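Local coordinates for protein citrate synthase (Metallosphaera sedula, PDB 6ABX) that probably catalyses the condensation of oxaloacetate with acetyl-CoA and water to give citrate and CoA, a reaction of the tricarboxylic acid cycle, at residues 93-98 against 124-129; 146-151 against 171-176; 196-201 against 338-343; 292-297 against 302-307. All blocks are in the same frame, centred on the assembly; numbering follows the deposited sequence.

Contact 1: residues 93-98 against 124-129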
loop_
_atom_site.group_PDB
_atom_site.type_symbol
_atom_site.label_atom_id
_atom_site.label_comp_id
_atom_site.label_asym_id
_atom_site.label_seq_id
_atom_site.Cartn_x
_atom_site.Cartn_y
_atom_site.Cartn_z
ATOM N N ASP A 93 4.658 11.689 1.894
ATOM C CA ASP A 93 4.216 11.268 3.207
ATOM C C ASP A 93 2.948 12.011 3.603
ATOM O O ASP A 93 2.070 11.435 4.202
ATOM C CB ASP A 93 5.274 11.476 4.299
ATOM C CG ASP A 93 6.524 10.607 4.101
ATOM O OD1 ASP A 93 6.513 9.748 3.194
ATOM O OD2 ASP A 93 7.541 10.820 4.844
ATOM N N ILE A 94 2.864 13.313 3.279
ATOM C CA ILE A 94 1.693 14.070 3.599
ATOM C C ILE A 94 0.508 13.515 2.802
ATOM O O ILE A 94 -0.530 13.302 3.325
ATOM C CB ILE A 94 1.910 15.566 3.324
ATOM C CG1 ILE A 94 2.991 16.139 4.242
ATOM C CG2 ILE A 94 0.598 16.318 3.490
ATOM C CD1 ILE A 94 3.394 17.568 3.889
ATOM N N LEU A 95 0.718 13.269 1.508
ATOM C CA LEU A 95 -0.369 12.782 0.677
ATOM C C LEU A 95 -0.796 11.371 1.121
ATOM O O LEU A 95 -2.000 11.106 1.198
ATOM C CB LEU A 95 0.093 12.745 -0.781
ATOM C CG LEU A 95 -1.032 12.397 -1.763
ATOM C CD1 LEU A 95 -2.075 13.490 -1.767
ATOM C CD2 LEU A 95 -0.496 12.127 -3.172
ATOM N N ARG A 96 0.188 10.506 1.462
ATOM C CA ARG A 96 -0.109 9.137 1.973
ATOM C C ARG A 96 -1.040 9.282 3.186
ATOM O O ARG A 96 -2.091 8.604 3.318
ATOM C CB ARG A 96 1.188 8.405 2.302
ATOM C CG ARG A 96 1.058 6.944 2.720
ATOM C CD ARG A 96 2.421 6.468 3.206
ATOM N NE ARG A 96 2.912 7.141 4.402
ATOM C CZ ARG A 96 4.144 7.505 4.660
ATOM N NH1 ARG A 96 5.129 7.156 3.844
ATOM N NH2 ARG A 96 4.425 8.155 5.784
ATOM N N THR A 97 -0.653 10.157 4.119
ATOM C CA THR A 97 -1.371 10.305 5.388
ATOM C C THR A 97 -2.771 10.908 5.189
ATOM O O THR A 97 -3.781 10.407 5.757
ATOM C CB THR A 97 -0.584 11.132 6.401
ATOM O OG1 THR A 97 0.739 10.600 6.495
ATOM C CG2 THR A 97 -1.319 11.125 7.726
ATOM N N THR A 98 -2.902 11.909 4.299
ATOM C CA THR A 98 -4.205 12.561 4.095
ATOM C C THR A 98 -5.188 11.681 3.317
ATOM O O THR A 98 -6.357 11.709 3.630
ATOM C CB THR A 98 -4.064 13.970 3.487
ATOM O OG1 THR A 98 -3.356 13.856 2.258
ATOM C CG2 THR A 98 -3.293 14.905 4.390
ATOM N N PRO A 124 -5.672 17.528 -5.642
ATOM C CA PRO A 124 -5.137 18.852 -5.982
ATOM C C PRO A 124 -5.337 19.876 -4.873
ATOM O O PRO A 124 -4.472 20.770 -4.699
ATOM C CB PRO A 124 -5.854 19.290 -7.269
ATOM C CG PRO A 124 -6.273 17.926 -7.874
ATOM C CD PRO A 124 -6.573 17.032 -6.698
ATOM N N THR A 125 -6.428 19.775 -4.130
ATOM C CA THR A 125 -6.658 20.704 -3.042
ATOM C C THR A 125 -5.562 20.564 -1.978
ATOM O O THR A 125 -5.025 21.521 -1.471
ATOM C CB THR A 125 -8.041 20.494 -2.437
ATOM O OG1 THR A 125 -8.968 20.448 -3.534
ATOM C CG2 THR A 125 -8.400 21.546 -1.405
ATOM N N ILE A 126 -5.216 19.319 -1.684
ATOM C CA ILE A 126 -4.158 19.003 -0.686
ATOM C C ILE A 126 -2.811 19.500 -1.201
ATOM O O ILE A 126 -2.035 20.159 -0.480
ATOM C CB ILE A 126 -4.133 17.488 -0.402
ATOM C CG1 ILE A 126 -5.411 17.044 0.321
ATOM C CG2 ILE A 126 -2.884 17.074 0.349
ATOM C CD1 ILE A 126 -5.671 15.571 0.328
ATOM N N ILE A 127 -2.493 19.196 -2.468
ATOM C CA ILE A 127 -1.215 19.573 -3.017
ATOM C C ILE A 127 -1.057 21.101 -2.971
ATOM O O ILE A 127 0.007 21.625 -2.621
ATOM C CB ILE A 127 -1.058 19.063 -4.458
ATOM C CG1 ILE A 127 -0.984 17.532 -4.450
ATOM C CG2 ILE A 127 0.174 19.668 -5.118
ATOM C CD1 ILE A 127 -1.006 16.935 -5.836
ATOM N N SER A 128 -2.112 21.785 -3.397
ATOM C CA SER A 128 -2.129 23.258 -3.461
ATOM C C SER A 128 -1.915 23.874 -2.054
ATOM O O SER A 128 -1.119 24.822 -1.915
ATOM C CB SER A 128 -3.392 23.728 -4.148
ATOM O OG SER A 128 -3.445 23.270 -5.492
ATOM N N LEU A 129 -2.574 23.320 -1.034
ATOM C CA LEU A 129 -2.393 23.788 0.344
ATOM C C LEU A 129 -0.978 23.519 0.847
ATOM O O LEU A 129 -0.377 24.406 1.462
ATOM C CB LEU A 129 -3.445 23.150 1.228
ATOM C CG LEU A 129 -3.396 23.540 2.700
ATOM C CD1 LEU A 129 -3.471 25.049 2.868
ATOM C CD2 LEU A 129 -4.556 22.840 3.386
#
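I126 turns its CG1 branch anti to its own carbonyl carbon (chi1 -67°) and extends it nearly straight (chi2 164°), so that CD1 reaches T98 on the neighbouring helix. T98 in turn holds OG1 between its backbone N and carbonyl carbon (chi1 57°), the crowded position, and this sets the hydroxyl at the interface. I126 CD1 lies 3.5 Å from T98 OG1 and 3.9 Å from T98 CB, the two side chains lying alongside and running opposite ways. The other branch, CG2 of I126, is 3.8 Å from T98 OG1 and 4.2 Å from L95 CD1, so a single isoleucine spans one turn of helix 91-105. The hydroxyl of T98 looks back to its own helix: OG1 is 3.1 Å from I94 O and 3.2 Å from L95 O. On helix 91-105, R96 and T97 turn to the second subunit, where R96 NE and T97 OG1 each bond to S100 OG of that subunit; R96 NH1 also pairs with D93 OD1 at 3.0 Å. Helix 91-105 therefore packs inside its own chain through one side and meets the dimer partner through another. No hydrogen bond joins 93-98 to 124-129: methyl groups meet between the helices, and the one hydroxyl there turns its polarity toward its own backbone, leaving the two helices held by dispersion and burial.

Contact 2: residues 146-151 against 171-176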
loop_
_atom_site.group_PDB
_atom_site.type_symbol
_atom_site.label_atom_id
_atom_site.label_comp_id
_atom_site.label_asym_id
_atom_site.label_seq_id
_atom_site.Cartn_x
_atom_site.Cartn_y
_atom_site.Cartn_z
ATOM N N LEU A 146 -14.827 26.340 -11.880
ATOM C CA LEU A 146 -13.701 26.153 -12.738
ATOM C C LEU A 146 -13.535 24.666 -13.062
ATOM O O LEU A 146 -13.781 23.868 -12.221
ATOM C CB LEU A 146 -12.438 26.695 -12.048
ATOM C CG LEU A 146 -12.431 28.185 -11.723
ATOM C CD1 LEU A 146 -11.096 28.560 -11.058
ATOM C CD2 LEU A 146 -12.640 28.969 -13.020
ATOM N N SER A 147 -13.016 24.390 -14.256
ATOM C CA SER A 147 -12.647 23.014 -14.607
ATOM C C SER A 147 -11.390 22.577 -13.849
ATOM O O SER A 147 -10.756 23.335 -13.158
ATOM C CB SER A 147 -12.481 22.872 -16.081
ATOM O OG SER A 147 -13.794 22.939 -16.676
ATOM N N HIS A 148 -11.126 21.276 -13.916
ATOM C CA HIS A 148 -10.122 20.654 -13.036
ATOM C C HIS A 148 -8.791 21.386 -13.128
ATOM O O HIS A 148 -8.210 21.689 -12.082
ATOM C CB HIS A 148 -9.971 19.173 -13.372
ATOM C CG HIS A 148 -8.938 18.481 -12.584
ATOM N ND1 HIS A 148 -9.239 17.842 -11.408
ATOM C CD2 HIS A 148 -7.596 18.350 -12.781
ATOM C CE1 HIS A 148 -8.126 17.297 -10.929
ATOM N NE2 HIS A 148 -7.112 17.602 -11.735
ATOM N N SER A 149 -8.238 21.498 -14.333
ATOM C CA SER A 149 -6.856 22.027 -14.478
ATOM C C SER A 149 -6.836 23.543 -14.206
ATOM O O SER A 149 -5.882 24.036 -13.582
ATOM C CB SER A 149 -6.321 21.682 -15.844
ATOM O OG SER A 149 -6.219 20.265 -15.991
ATOM N N GLU A 150 -7.884 24.244 -14.635
ATOM C CA GLU A 150 -7.959 25.703 -14.361
ATOM C C GLU A 150 -7.971 25.934 -12.833
ATOM O O GLU A 150 -7.272 26.804 -12.281
ATOM C CB GLU A 150 -9.176 26.350 -15.027
ATOM C CG GLU A 150 -9.099 27.855 -14.809
ATOM C CD GLU A 150 -10.052 28.781 -15.537
ATOM O OE1 GLU A 150 -10.982 28.250 -16.231
ATOM O OE2 GLU A 150 -9.848 30.036 -15.388
ATOM N N ASN A 151 -8.781 25.144 -12.127
ATOM C CA ASN A 151 -8.887 25.258 -10.697
ATOM C C ASN A 151 -7.552 24.936 -10.005
ATOM O O ASN A 151 -7.216 25.547 -8.965
ATOM C CB ASN A 151 -9.961 24.337 -10.118
ATOM C CG ASN A 151 -10.076 24.484 -8.626
ATOM O OD1 ASN A 151 -10.498 25.554 -8.155
ATOM N ND2 ASN A 151 -9.775 23.432 -7.892
ATOM N N VAL A 171 -3.107 18.693 -20.488
ATOM C CA VAL A 171 -2.417 17.658 -21.231
ATOM C C VAL A 171 -1.391 16.920 -20.359
ATOM O O VAL A 171 -1.373 15.643 -20.368
ATOM C CB VAL A 171 -1.752 18.237 -22.486
ATOM C CG1 VAL A 171 -0.853 17.204 -23.182
ATOM C CG2 VAL A 171 -2.783 18.780 -23.451
ATOM N N SER A 172 -0.547 17.651 -19.600
ATOM C CA SER A 172 0.397 17.013 -18.767
ATOM C C SER A 172 -0.235 16.031 -17.764
ATOM O O SER A 172 0.302 14.915 -17.586
ATOM C CB SER A 172 1.258 18.036 -18.058
ATOM O OG SER A 172 1.743 18.962 -18.993
ATOM N N LEU A 173 -1.403 16.365 -17.175
ATOM C CA LEU A 173 -2.105 15.439 -16.301
ATOM C C LEU A 173 -2.685 14.257 -17.095
ATOM O O LEU A 173 -2.510 13.092 -16.654
ATOM C CB LEU A 173 -3.215 16.176 -15.542
ATOM C CG LEU A 173 -2.737 17.242 -14.558
ATOM C CD1 LEU A 173 -3.908 18.054 -14.045
ATOM C CD2 LEU A 173 -1.957 16.597 -13.420
ATOM N N MET A 174 -3.273 14.481 -18.299
ATOM C CA MET A 174 -3.865 13.337 -19.054
ATOM C C MET A 174 -2.764 12.304 -19.348
ATOM O O MET A 174 -2.957 11.071 -19.275
ATOM C CB MET A 174 -4.502 13.777 -20.409
ATOM C CG MET A 174 -5.781 14.547 -20.250
ATOM S SD MET A 174 -6.604 14.991 -21.855
ATOM C CE MET A 174 -5.614 16.378 -22.334
ATOM N N LEU A 175 -1.548 12.778 -19.633
ATOM C CA LEU A 175 -0.417 11.948 -19.978
ATOM C C LEU A 175 0.022 11.023 -18.839
ATOM O O LEU A 175 0.687 10.032 -19.157
ATOM C CB LEU A 175 0.788 12.785 -20.393
ATOM C CG LEU A 175 0.629 13.542 -21.711
ATOM C CD1 LEU A 175 1.854 14.392 -22.024
ATOM C CD2 LEU A 175 0.376 12.593 -22.844
ATOM N N HIS A 176 -0.333 11.342 -17.594
ATOM C CA HIS A 176 0.028 10.580 -16.399
ATOM C C HIS A 176 -1.097 9.685 -15.849
ATOM O O HIS A 176 -0.889 9.039 -14.827
ATOM C CB HIS A 176 0.532 11.525 -15.314
ATOM C CG HIS A 176 1.889 12.081 -15.592
ATOM N ND1 HIS A 176 2.077 13.205 -16.364
ATOM C CD2 HIS A 176 3.111 11.682 -15.186
ATOM C CE1 HIS A 176 3.393 13.455 -16.436
ATOM N NE2 HIS A 176 4.053 12.500 -15.769
#
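Within the predominantly helical citrate synthase fold, H148 and S149 on the first turn of helix 148-157 meet L173 near the C-terminal end of helix 163-174, a buried helix-helix contact between successive helices. One methyl does the touching. L173 CD1 comes to the edge of the H148 imidazole, close to the ring plane, and is 3.9 Å from H148 CD2 and 4.0 Å from H148 NE2. The same methyl lies 3.7 Å from S149 OG. H148 swings its ring anti to its backbone N (chi1 177°), which carries CD2 and NE2 across to the leucine, and the ring is also stacked on F43, a residue that touches L173 as well. The hydroxyl of S149 has its polar partner one turn before L173, in a hydrogen bond with D170 OD1, so the methyl packs beside an oxygen that is already engaged. Between 146-151 and 171-176 themselves no hydrogen bond forms. Farther along the second segment, H176 O bonds to NE of R332, a residue that binds oxaloacetate. The H176 ring is fixed by a bond from ND1 to S172 O, 2.8 Å long and nearly straight at 170°, with the acceptor 2° out of the ring plane.

Contact 3: residues 196-201 against 338-343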
loop_
_atom_site.group_PDB
_atom_site.type_symbol
_atom_site.label_atom_id
_atom_site.label_comp_id
_atom_site.label_asym_id
_atom_site.label_seq_id
_atom_site.Cartn_x
_atom_site.Cartn_y
_atom_site.Cartn_z
ATOM N N SER A 196 -9.945 -5.445 0.527
ATOM C CA SER A 196 -9.792 -4.207 1.215
ATOM C C SER A 196 -10.399 -3.084 0.387
ATOM O O SER A 196 -10.613 -3.199 -0.824
ATOM C CB SER A 196 -8.336 -3.936 1.511
ATOM O OG SER A 196 -8.249 -2.874 2.428
ATOM N N ASP A 197 -10.605 -1.951 1.021
ATOM C CA ASP A 197 -11.347 -0.845 0.372
ATOM C C ASP A 197 -10.452 -0.058 -0.599
ATOM O O ASP A 197 -9.244 -0.154 -0.583
ATOM C CB ASP A 197 -11.871 0.064 1.466
ATOM C CG ASP A 197 -10.755 0.743 2.223
ATOM O OD1 ASP A 197 -10.176 0.090 3.114
ATOM O OD2 ASP A 197 -10.451 1.924 1.903
ATOM N N ILE A 198 -11.096 0.771 -1.442
ATOM C CA ILE A 198 -10.399 1.456 -2.508
ATOM C C ILE A 198 -9.445 2.527 -1.963
ATOM O O ILE A 198 -8.373 2.763 -2.573
ATOM C CB ILE A 198 -11.404 2.063 -3.523
ATOM C CG1 ILE A 198 -10.735 2.560 -4.798
ATOM C CG2 ILE A 198 -12.291 3.145 -2.928
ATOM C CD1 ILE A 198 -10.015 1.504 -5.584
ATOM N N TYR A 199 -9.756 3.158 -0.834
ATOM C CA TYR A 199 -8.787 4.102 -0.218
ATOM C C TYR A 199 -7.521 3.381 0.220
ATOM O O TYR A 199 -6.417 3.901 -0.025
ATOM C CB TYR A 199 -9.385 4.899 0.941
ATOM C CG TYR A 199 -10.487 5.870 0.606
ATOM C CD1 TYR A 199 -10.229 7.168 0.184
ATOM C CD2 TYR A 199 -11.819 5.494 0.736
ATOM C CE1 TYR A 199 -11.252 8.082 -0.035
ATOM C CE2 TYR A 199 -12.847 6.393 0.525
ATOM C CZ TYR A 199 -12.573 7.694 0.139
ATOM O OH TYR A 199 -13.615 8.562 -0.052
ATOM N N SER A 200 -7.650 2.204 0.859
ATOM C CA SER A 200 -6.492 1.366 1.223
ATOM C C SER A 200 -5.641 1.071 -0.010
ATOM O O SER A 200 -4.405 1.190 0.024
ATOM C CB SER A 200 -6.952 0.084 1.864
ATOM O OG SER A 200 -7.509 0.319 3.144
ATOM N N SER A 201 -6.308 0.748 -1.130
ATOM C CA SER A 201 -5.564 0.488 -2.419
ATOM C C SER A 201 -4.723 1.697 -2.822
ATOM O O SER A 201 -3.517 1.558 -3.138
ATOM C CB SER A 201 -6.470 0.093 -3.566
ATOM O OG SER A 201 -7.018 -1.150 -3.282
ATOM N N ALA A 338 -9.271 2.682 -11.839
ATOM C CA ALA A 338 -9.839 1.986 -12.977
ATOM C C ALA A 338 -9.322 0.555 -13.006
ATOM O O ALA A 338 -10.090 -0.380 -13.262
ATOM C CB ALA A 338 -9.559 2.686 -14.280
ATOM N N HIS A 339 -8.035 0.374 -12.726
ATOM C CA HIS A 339 -7.456 -0.975 -12.737
ATOM C C HIS A 339 -8.061 -1.853 -11.651
ATOM O O HIS A 339 -8.238 -3.086 -11.917
ATOM C CB HIS A 339 -5.921 -0.934 -12.633
ATOM C CG HIS A 339 -5.293 -0.768 -13.967
ATOM N ND1 HIS A 339 -5.201 -1.832 -14.894
ATOM C CD2 HIS A 339 -4.801 0.324 -14.582
ATOM C CE1 HIS A 339 -4.656 -1.364 -16.009
ATOM N NE2 HIS A 339 -4.350 -0.038 -15.819
ATOM N N VAL A 340 -8.270 -1.301 -10.447
ATOM C CA VAL A 340 -8.846 -2.040 -9.352
ATOM C C VAL A 340 -10.276 -2.430 -9.748
ATOM O O VAL A 340 -10.643 -3.596 -9.601
ATOM C CB VAL A 340 -8.747 -1.271 -8.030
ATOM C CG1 VAL A 340 -9.557 -1.886 -6.901
ATOM C CG2 VAL A 340 -7.291 -1.115 -7.603
ATOM N N ASP A 341 -11.062 -1.457 -10.213
ATOM C CA ASP A 341 -12.488 -1.715 -10.638
ATOM C C ASP A 341 -12.552 -2.873 -11.642
ATOM O O ASP A 341 -13.400 -3.769 -11.511
ATOM C CB ASP A 341 -13.126 -0.433 -11.150
ATOM C CG ASP A 341 -14.643 -0.466 -11.270
ATOM O OD1 ASP A 341 -15.308 -1.042 -10.396
ATOM O OD2 ASP A 341 -15.138 0.142 -12.203
ATOM N N GLU A 342 -11.656 -2.869 -12.622
ATOM C CA GLU A 342 -11.631 -3.878 -13.658
ATOM C C GLU A 342 -11.320 -5.249 -13.053
ATOM O O GLU A 342 -12.015 -6.216 -13.368
ATOM C CB GLU A 342 -10.612 -3.479 -14.721
ATOM C CG GLU A 342 -10.428 -4.493 -15.795
ATOM C CD GLU A 342 -9.385 -4.093 -16.812
ATOM O OE1 GLU A 342 -8.176 -3.987 -16.424
ATOM O OE2 GLU A 342 -9.779 -3.920 -18.005
ATOM N N TYR A 343 -10.282 -5.310 -12.217
ATOM C CA TYR A 343 -9.807 -6.576 -11.593
ATOM C C TYR A 343 -10.899 -7.222 -10.751
ATOM O O TYR A 343 -11.056 -8.480 -10.782
ATOM C CB TYR A 343 -8.587 -6.303 -10.707
ATOM C CG TYR A 343 -7.882 -7.558 -10.265
ATOM C CD1 TYR A 343 -7.100 -8.263 -11.152
ATOM C CD2 TYR A 343 -7.958 -8.010 -8.957
ATOM C CE1 TYR A 343 -6.477 -9.444 -10.792
ATOM C CE2 TYR A 343 -7.325 -9.175 -8.576
ATOM C CZ TYR A 343 -6.551 -9.877 -9.477
ATOM O OH TYR A 343 -5.920 -11.056 -9.123
#
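I198 and V340 make the tight part of this buried contact, with one methyl of each pressed together: I198 CD1 is 3.7 Å from V340 CG1 and 3.9 Å from V340 CB. The isoleucine does not point at the other helix from its root. Its CG1 stands anti to the backbone N (chi1 -169°), and the bend at the next bond brings CD1 round to the valine, so the two side chains cross obliquely. V340 leaves its backbone toward helix 198-209 and offers its CG1 branch to I198. Its second branch, CG2, meets S201 more loosely, at 4.3 Å from S201 CB, while the hydroxyl of S201 is bonded to C188 O. Away from this apolar patch the contact gives way to polar, partly exposed groups. D341, on the same helix as V340, comes no nearer than 6.7 Å with its side chain to 196-201. D197 faces the dimer partner and caps the start of helix 198-209: its OD2 takes the N-H of S200 at 3.0 Å, and its OD1 takes the S200 hydroxyl at 2.7 Å, both from above the carboxylate plane. D197 OD1 also forms a salt bridge with K210 of the second subunit, so the capping aspartate serves the dimer interface too. V340 and S201 both touch A192 of helix 183-192, I198 reaches K115 of helix 112-134, and along helix 324-343 H339 and Y343 lean on strand 11-15, so the start of one helix and the end of another meet with helices 183-192 and 112-134 and that strand as neighbours.

Contact 4: residues 292-297 against 302-307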
loop_
_atom_site.group_PDB
_atom_site.type_symbol
_atom_site.label_atom_id
_atom_site.label_comp_id
_atom_site.label_asym_id
_atom_site.label_seq_id
_atom_site.Cartn_x
_atom_site.Cartn_y
_atom_site.Cartn_z
ATOM N N ILE A 292 22.063 15.387 -27.508
ATOM C CA ILE A 292 23.320 14.643 -27.230
ATOM C C ILE A 292 23.004 13.230 -26.770
ATOM O O ILE A 292 23.619 12.232 -27.189
ATOM C CB ILE A 292 24.191 15.391 -26.198
ATOM C CG1 ILE A 292 24.598 16.769 -26.695
ATOM C CG2 ILE A 292 25.401 14.561 -25.796
ATOM C CD1 ILE A 292 24.999 17.715 -25.574
ATOM N N GLY A 293 22.028 13.107 -25.849
ATOM C CA GLY A 293 21.589 11.845 -25.343
ATOM C C GLY A 293 21.111 10.884 -26.424
ATOM O O GLY A 293 21.419 9.672 -26.412
ATOM N N ILE A 294 20.310 11.400 -27.339
ATOM C CA ILE A 294 19.810 10.583 -28.382
ATOM C C ILE A 294 20.969 10.146 -29.303
ATOM O O ILE A 294 21.006 9.010 -29.731
ATOM C CB ILE A 294 18.672 11.297 -29.129
ATOM C CG1 ILE A 294 17.399 11.239 -28.279
ATOM C CG2 ILE A 294 18.472 10.700 -30.516
ATOM C CD1 ILE A 294 16.286 12.169 -28.719
ATOM N N LYS A 295 21.946 11.004 -29.563
ATOM C CA LYS A 295 23.084 10.553 -30.422
ATOM C C LYS A 295 23.915 9.456 -29.743
ATOM O O LYS A 295 24.430 8.506 -30.396
ATOM C CB LYS A 295 23.989 11.730 -30.768
ATOM C CG LYS A 295 23.385 12.682 -31.786
ATOM C CD LYS A 295 24.408 13.461 -32.557
ATOM C CE LYS A 295 25.218 14.395 -31.701
ATOM N NZ LYS A 295 26.068 15.261 -32.556
ATOM N N ILE A 296 24.111 9.579 -28.432
ATOM C CA ILE A 296 24.971 8.654 -27.742
ATOM C C ILE A 296 24.219 7.379 -27.364
ATOM O O ILE A 296 24.729 6.279 -27.571
ATOM C CB ILE A 296 25.653 9.307 -26.529
ATOM C CG1 ILE A 296 26.587 10.430 -26.968
ATOM C CG2 ILE A 296 26.397 8.255 -25.721
ATOM C CD1 ILE A 296 27.073 11.270 -25.808
ATOM N N LEU A 297 23.040 7.529 -26.761
ATOM C CA LEU A 297 22.382 6.435 -26.086
ATOM C C LEU A 297 21.324 5.793 -26.986
ATOM O O LEU A 297 20.887 4.711 -26.656
ATOM C CB LEU A 297 21.737 6.957 -24.797
ATOM C CG LEU A 297 22.683 7.704 -23.868
ATOM C CD1 LEU A 297 21.911 8.443 -22.780
ATOM C CD2 LEU A 297 23.706 6.730 -23.282
ATOM N N ILE A 302 18.222 3.582 -25.522
ATOM C CA ILE A 302 18.015 4.456 -24.351
ATOM C C ILE A 302 17.556 5.835 -24.855
ATOM O O ILE A 302 18.262 6.497 -25.627
ATOM C CB ILE A 302 19.284 4.484 -23.475
ATOM C CG1 ILE A 302 19.538 3.100 -22.868
ATOM C CG2 ILE A 302 19.200 5.569 -22.407
ATOM C CD1 ILE A 302 20.815 2.998 -22.087
ATOM N N TYR A 303 16.295 6.206 -24.532
ATOM C CA TYR A 303 15.645 7.407 -25.117
ATOM C C TYR A 303 14.965 8.220 -24.020
ATOM O O TYR A 303 14.805 7.730 -22.902
ATOM C CB TYR A 303 14.600 7.029 -26.174
ATOM C CG TYR A 303 15.172 6.628 -27.514
ATOM C CD1 TYR A 303 15.401 7.564 -28.513
ATOM C CD2 TYR A 303 15.486 5.305 -27.774
ATOM C CE1 TYR A 303 15.925 7.191 -29.742
ATOM C CE2 TYR A 303 16.033 4.919 -28.988
ATOM C CZ TYR A 303 16.238 5.861 -29.982
ATOM O OH TYR A 303 16.762 5.483 -31.189
ATOM N N PRO A 304 14.579 9.473 -24.279
ATOM C CA PRO A 304 13.942 10.283 -23.250
ATOM C C PRO A 304 12.642 9.612 -22.812
ATOM O O PRO A 304 11.863 9.152 -23.653
ATOM C CB PRO A 304 13.699 11.637 -23.874
ATOM C CG PRO A 304 14.596 11.640 -25.091
ATOM C CD PRO A 304 14.715 10.216 -25.524
ATOM N N ASN A 305 12.458 9.599 -21.498
ATOM C CA ASN A 305 11.266 9.123 -20.793
ATOM C C ASN A 305 10.355 10.333 -20.518
ATOM O O ASN A 305 10.756 11.478 -20.620
ATOM C CB ASN A 305 11.690 8.494 -19.461
ATOM C CG ASN A 305 10.579 7.700 -18.808
ATOM O OD1 ASN A 305 9.983 6.830 -19.451
ATOM N ND2 ASN A 305 10.267 8.010 -17.557
ATOM N N VAL A 306 9.128 10.058 -20.084
ATOM C CA VAL A 306 8.195 11.149 -19.732
ATOM C C VAL A 306 8.825 12.118 -18.714
ATOM O O VAL A 306 8.596 13.329 -18.795
ATOM C CB VAL A 306 6.880 10.522 -19.219
ATOM C CG1 VAL A 306 7.079 9.610 -18.014
ATOM C CG2 VAL A 306 5.815 11.569 -18.991
ATOM N N ASP A 307 9.585 11.595 -17.748
ATOM C CA ASP A 307 10.129 12.468 -16.730
ATOM C C ASP A 307 11.354 13.269 -17.190
ATOM O O ASP A 307 11.877 14.030 -16.375
ATOM C CB ASP A 307 10.497 11.774 -15.421
ATOM C CG ASP A 307 11.360 10.535 -15.527
ATOM O OD1 ASP A 307 11.953 10.320 -16.584
ATOM O OD2 ASP A 307 11.391 9.765 -14.511
#
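I294 crosses both Y303 and P304 at about a right angle, its CG1 branch reaching from helix 277-297 to the chain that runs back along it. That branch lies anti to the carbonyl carbon (chi1 -76°) with CD1 extended (chi2 166°), which carries it to P304. CG1 of I294 lies 4.0 Å from P304 CD and 4.2 Å from Y303 CD1, approaching the tyrosine ring obliquely. Its end methyl, CD1, continues to P304 CG at 4.0 Å. At the helix end L297 and I302 pair at a slant, roots first: L297 CB is 3.7 Å from I302 CB, and L297 CD1 is 4.0 Å from I302 CG2. Beside these side chains the backbones join, I302 N giving its hydrogen to L297 O at 3.1 Å, from well above the carbonyl plane (40°). The chain then runs to D307, predicted to be an active-site residue. N305 ND2 bonds to D307 OD1 at 3.0 Å, the acceptor lying in the amide plane of N305, while N218 ND2 holds D307 OD2. P304 packs on F251, seen to bind acetyl-CoA. One backbone bond and a run of apolar contacts thus hold the returning chain against the helix end, and N305, just beyond them, gives a hydrogen bond from ND2 to the bound citrate.

How the contacts relate
From the N terminus, contact 1 comes first, closing a loop between helices 91-105 and 112-134. Contact 2 follows, bringing helix 148-157 back against helix 163-174; contacts 1 and 2 touch, P124 CG lying 3.6 Å from H148 CE1. Contact 3 closes the longest span, joining the start of helix 198-209 to the end of helix 324-343. Contact 4 is nested within that span, between the end of helix 277-297 and the loop that follows it. No two contacts cross. Contacts 1 and 3 both meet the second subunit, whereas contact 4 lies across the chain's centre from them. Contact 2 touches contact 4 as well: H176 NE2 packs on V306 CG2 at 3.8 Å, beside the predicted active site.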